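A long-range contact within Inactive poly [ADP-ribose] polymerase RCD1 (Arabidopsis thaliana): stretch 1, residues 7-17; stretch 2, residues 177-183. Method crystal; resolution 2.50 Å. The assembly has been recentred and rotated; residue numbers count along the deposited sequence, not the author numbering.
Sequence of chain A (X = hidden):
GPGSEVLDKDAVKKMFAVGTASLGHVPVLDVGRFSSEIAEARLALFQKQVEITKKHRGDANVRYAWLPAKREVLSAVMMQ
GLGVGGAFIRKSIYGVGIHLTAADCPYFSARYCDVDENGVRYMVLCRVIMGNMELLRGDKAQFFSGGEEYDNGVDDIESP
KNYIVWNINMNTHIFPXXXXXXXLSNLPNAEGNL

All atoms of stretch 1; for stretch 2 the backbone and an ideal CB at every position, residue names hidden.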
# COMPACT_ATOMS: atom_id res chain seq x y z
N LEU A 7 -6.82 -12.50 4.72
CA LEU A 7 -5.96 -13.56 4.14
C LEU A 7 -5.11 -14.13 5.25
O LEU A 7 -4.90 -13.47 6.24
CB LEU A 7 -4.99 -13.00 3.11
CG LEU A 7 -5.49 -12.26 1.89
CD1 LEU A 7 -4.47 -11.19 1.55
CD2 LEU A 7 -5.76 -13.19 0.72
N ASP A 8 -4.65 -15.35 5.08
CA ASP A 8 -3.66 -15.91 5.99
C ASP A 8 -2.25 -15.59 5.48
O ASP A 8 -2.06 -15.07 4.37
CB ASP A 8 -3.89 -17.41 6.28
CG ASP A 8 -3.83 -18.30 5.04
OD1 ASP A 8 -3.14 -17.96 4.05
OD2 ASP A 8 -4.50 -19.37 5.08
N LYS A 9 -1.26 -15.89 6.32
CA LYS A 9 0.13 -15.55 6.03
C LYS A 9 0.66 -16.30 4.80
O LYS A 9 1.41 -15.71 4.03
CB LYS A 9 0.98 -15.78 7.27
CG LYS A 9 0.64 -14.77 8.38
CD LYS A 9 1.56 -14.87 9.59
CE LYS A 9 1.09 -15.96 10.53
NZ LYS A 9 -0.22 -15.67 11.18
N ASP A 10 0.27 -17.56 4.62
CA ASP A 10 0.66 -18.34 3.42
C ASP A 10 0.20 -17.72 2.10
O ASP A 10 0.96 -17.72 1.13
CB ASP A 10 0.15 -19.79 3.49
CG ASP A 10 1.00 -20.66 4.38
OD1 ASP A 10 2.25 -20.68 4.19
OD2 ASP A 10 0.44 -21.34 5.28
N ALA A 11 -1.02 -17.20 2.06
CA ALA A 11 -1.53 -16.55 0.86
C ALA A 11 -0.74 -15.28 0.52
O ALA A 11 -0.50 -14.99 -0.65
CB ALA A 11 -3.01 -16.24 1.00
N VAL A 12 -0.33 -14.54 1.55
CA VAL A 12 0.43 -13.31 1.39
C VAL A 12 1.79 -13.67 0.82
O VAL A 12 2.24 -13.04 -0.14
CB VAL A 12 0.63 -12.55 2.73
CG1 VAL A 12 1.55 -11.34 2.57
CG2 VAL A 12 -0.66 -12.12 3.35
N LYS A 13 2.42 -14.68 1.42
CA LYS A 13 3.70 -15.22 0.95
C LYS A 13 3.63 -15.60 -0.53
O LYS A 13 4.51 -15.22 -1.31
CB LYS A 13 4.14 -16.45 1.77
CG LYS A 13 5.57 -16.89 1.44
CD LYS A 13 6.18 -17.81 2.48
CE LYS A 13 5.38 -19.08 2.65
NZ LYS A 13 6.05 -20.00 3.60
N LYS A 14 2.58 -16.33 -0.89
CA LYS A 14 2.35 -16.75 -2.27
C LYS A 14 2.14 -15.56 -3.22
O LYS A 14 2.74 -15.53 -4.30
CB LYS A 14 1.18 -17.72 -2.36
CG LYS A 14 1.63 -19.16 -2.11
CD LYS A 14 0.66 -20.05 -1.31
CE LYS A 14 1.44 -21.09 -0.51
NZ LYS A 14 0.74 -22.40 -0.39
N MET A 15 1.32 -14.60 -2.82
CA MET A 15 1.16 -13.34 -3.56
C MET A 15 2.50 -12.66 -3.85
O MET A 15 2.74 -12.19 -4.96
CB MET A 15 0.27 -12.35 -2.80
CG MET A 15 -1.16 -12.22 -3.33
SD MET A 15 -1.99 -10.80 -2.59
CE MET A 15 -2.43 -11.45 -0.99
N PHE A 16 3.35 -12.58 -2.83
CA PHE A 16 4.66 -11.94 -2.97
C PHE A 16 5.62 -12.75 -3.86
O PHE A 16 6.37 -12.16 -4.64
CB PHE A 16 5.29 -11.72 -1.59
CG PHE A 16 6.53 -10.88 -1.63
CD1 PHE A 16 6.44 -9.50 -1.59
CD2 PHE A 16 7.79 -11.47 -1.71
CE1 PHE A 16 7.59 -8.71 -1.63
CE2 PHE A 16 8.93 -10.67 -1.77
CZ PHE A 16 8.83 -9.30 -1.72
N ALA A 17 5.58 -14.07 -3.73
CA ALA A 17 6.46 -14.95 -4.52
C ALA A 17 6.12 -14.92 -6.01
O ALA A 17 7.01 -14.73 -6.84
CB ALA A 17 6.41 -16.39 -4.00
N UNK A 177 -1.34 -4.11 7.06
CA UNK A 177 -1.74 -5.35 7.70
C UNK A 177 -0.65 -6.36 7.88
O UNK A 177 -0.57 -7.00 8.92
CB UNK A 177 -2.87 -6.00 6.90
N UNK A 178 0.19 -6.55 6.86
CA UNK A 178 1.21 -7.59 6.84
C UNK A 178 2.57 -7.01 6.48
O UNK A 178 2.64 -6.09 5.69
CB UNK A 178 0.83 -8.69 5.85
N UNK A 179 3.63 -7.54 7.10
CA UNK A 179 5.00 -7.22 6.74
C UNK A 179 5.67 -8.45 6.15
O UNK A 179 5.66 -9.52 6.77
CB UNK A 179 5.78 -6.71 7.95
N UNK A 180 6.25 -8.29 4.96
CA UNK A 180 7.00 -9.35 4.30
C UNK A 180 8.47 -8.98 4.36
O UNK A 180 8.85 -7.92 3.85
CB UNK A 180 6.54 -9.56 2.86
N UNK A 181 9.27 -9.83 4.99
CA UNK A 181 10.72 -9.68 5.04
C UNK A 181 11.35 -10.52 3.94
O UNK A 181 11.05 -11.71 3.83
CB UNK A 181 11.27 -10.08 6.41
N UNK A 182 12.24 -9.91 3.16
CA UNK A 182 12.83 -10.59 2.01
C UNK A 182 14.25 -10.10 1.65
O UNK A 182 14.75 -9.14 2.24
CB UNK A 182 11.91 -10.41 0.80
N UNK A 183 14.87 -10.79 0.70
CA UNK A 183 16.15 -10.36 0.10
C UNK A 183 16.11 -10.39 -1.43
O UNK A 183 15.31 -11.10 -2.00
CB UNK A 183 17.29 -11.25 0.60

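The helix that begins at Lys9 lies across the strand of stretch 2 with axes 9.8 Å apart at closest approach and N-to-C directions 53° apart. Val12 and Phe16, one helical turn apart, point toward the strand and present an apolar surface to it.

Position 177, with phi/psi -117/-43, points its CA-to-CB bond toward stretch 1, yet no atom of that stretch lies within 5.5 Å of the ideal CB. A long side chain, polar or apolar, could extend into this space. The residue is Glu177, with chi1 and chi2 both t. It makes no direct contact with stretch 1, but water 1 links the two stretches, donating to Leu7 O at 3.1 Å and, in a weak bond, to Glu177 OE2 at 3.4 Å from the water oxygen.

At position 178 the backbone is extended (phi/psi -129/144) and the ideal CB sits 4.3 Å from Val12 CG1. Beyond it, the space bounded by Val12, Lys9 and the Leu7 carbonyl suits a large apolar group, such as leucine, methionine or an aromatic. Phe178 occupies it in the m rotamer. Val12 CG2 stands over the ring face, 3.6 Å from the centroid of the Phe178 ring and 8° off its normal, a CH-pi contact. At the ring edge lie Leu7 O, 3.3 Å from Phe178 CZ, and Lys9 CG, 4.2 Å from Phe178 CE2.

Position 179 points away, and stretch 1 sets no demand on it; it is Val179.

Position 180 faces the helix again, its ideal CB 4.4 Å from Phe16 CD1 and 5.3 Å from Val12 CG1. With both neighbours apolar and the gap modest, a medium-sized aliphatic residue such as valine, isoleucine or leucine would suit. Val180, chi1 t, reaches both: its CG2 is 3.8 Å from Val12 CG1, while its CG1 lies over the Phe16 ring, 3.8 Å from the centroid and 9° off the normal.

Position 181 points away and could take almost any residue as far as stretch 1 is concerned; Arg181 is found there.

Position 182 points toward the helix, with its ideal CB only 3.9 Å from Phe16 CE2. An apolar residue is favoured, aliphatic or aromatic, that can pack against the nearby ring. Phe182 adopts the p rotamer and receives the edge of Phe16 on its face: the ring centroids of Phe16 and Phe182 are 4.8 Å apart, the planes meet at 53°, and Phe16 CZ approaches Phe182 CD1 to 3.5 Å.

Position 183 points away from stretch 1, leaving the choice open; Lys183 makes no contact with it.

Stretch 2 (177-183) EFVVRFK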
# COMPACT_ATOMS: atom_id res chain seq x y z
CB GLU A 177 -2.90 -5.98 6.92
CG GLU A 177 -3.62 -7.06 7.71
CD GLU A 177 -4.86 -7.55 7.12
OE1 GLU A 177 -5.11 -7.29 5.93
OE2 GLU A 177 -5.61 -8.25 7.83
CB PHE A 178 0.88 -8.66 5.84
CG PHE A 178 -0.38 -9.44 6.11
CD1 PHE A 178 -1.59 -9.01 5.63
CD2 PHE A 178 -0.31 -10.69 6.71
CE1 PHE A 178 -2.76 -9.77 5.86
CE2 PHE A 178 -1.43 -11.45 6.93
CZ PHE A 178 -2.68 -11.02 6.50
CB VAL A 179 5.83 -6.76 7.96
CG1 VAL A 179 7.24 -6.41 7.53
CG2 VAL A 179 5.18 -5.54 8.61
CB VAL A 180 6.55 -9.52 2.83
CG1 VAL A 180 7.42 -10.55 2.12
CG2 VAL A 180 5.09 -9.94 2.76
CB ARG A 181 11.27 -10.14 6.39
CG ARG A 181 10.81 -9.28 7.54
CD ARG A 181 11.37 -9.75 8.87
NE ARG A 181 10.70 -9.02 9.94
CZ ARG A 181 11.04 -9.05 11.22
NH1 ARG A 181 12.12 -9.71 11.63
NH2 ARG A 181 10.32 -8.35 12.09
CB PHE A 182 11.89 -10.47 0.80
CG PHE A 182 11.78 -9.08 0.24
CD1 PHE A 182 10.97 -8.13 0.85
CD2 PHE A 182 12.48 -8.72 -0.91
CE1 PHE A 182 10.86 -6.86 0.34
CE2 PHE A 182 12.37 -7.44 -1.43
CZ PHE A 182 11.55 -6.50 -0.80
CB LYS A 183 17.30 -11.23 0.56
CG LYS A 183 17.50 -11.28 2.06
CD LYS A 183 18.76 -12.04 2.44
CE LYS A 183 19.46 -11.33 3.59
NZ LYS A 183 20.54 -12.13 4.21
O HOH W 1 -6.73 -11.47 7.72
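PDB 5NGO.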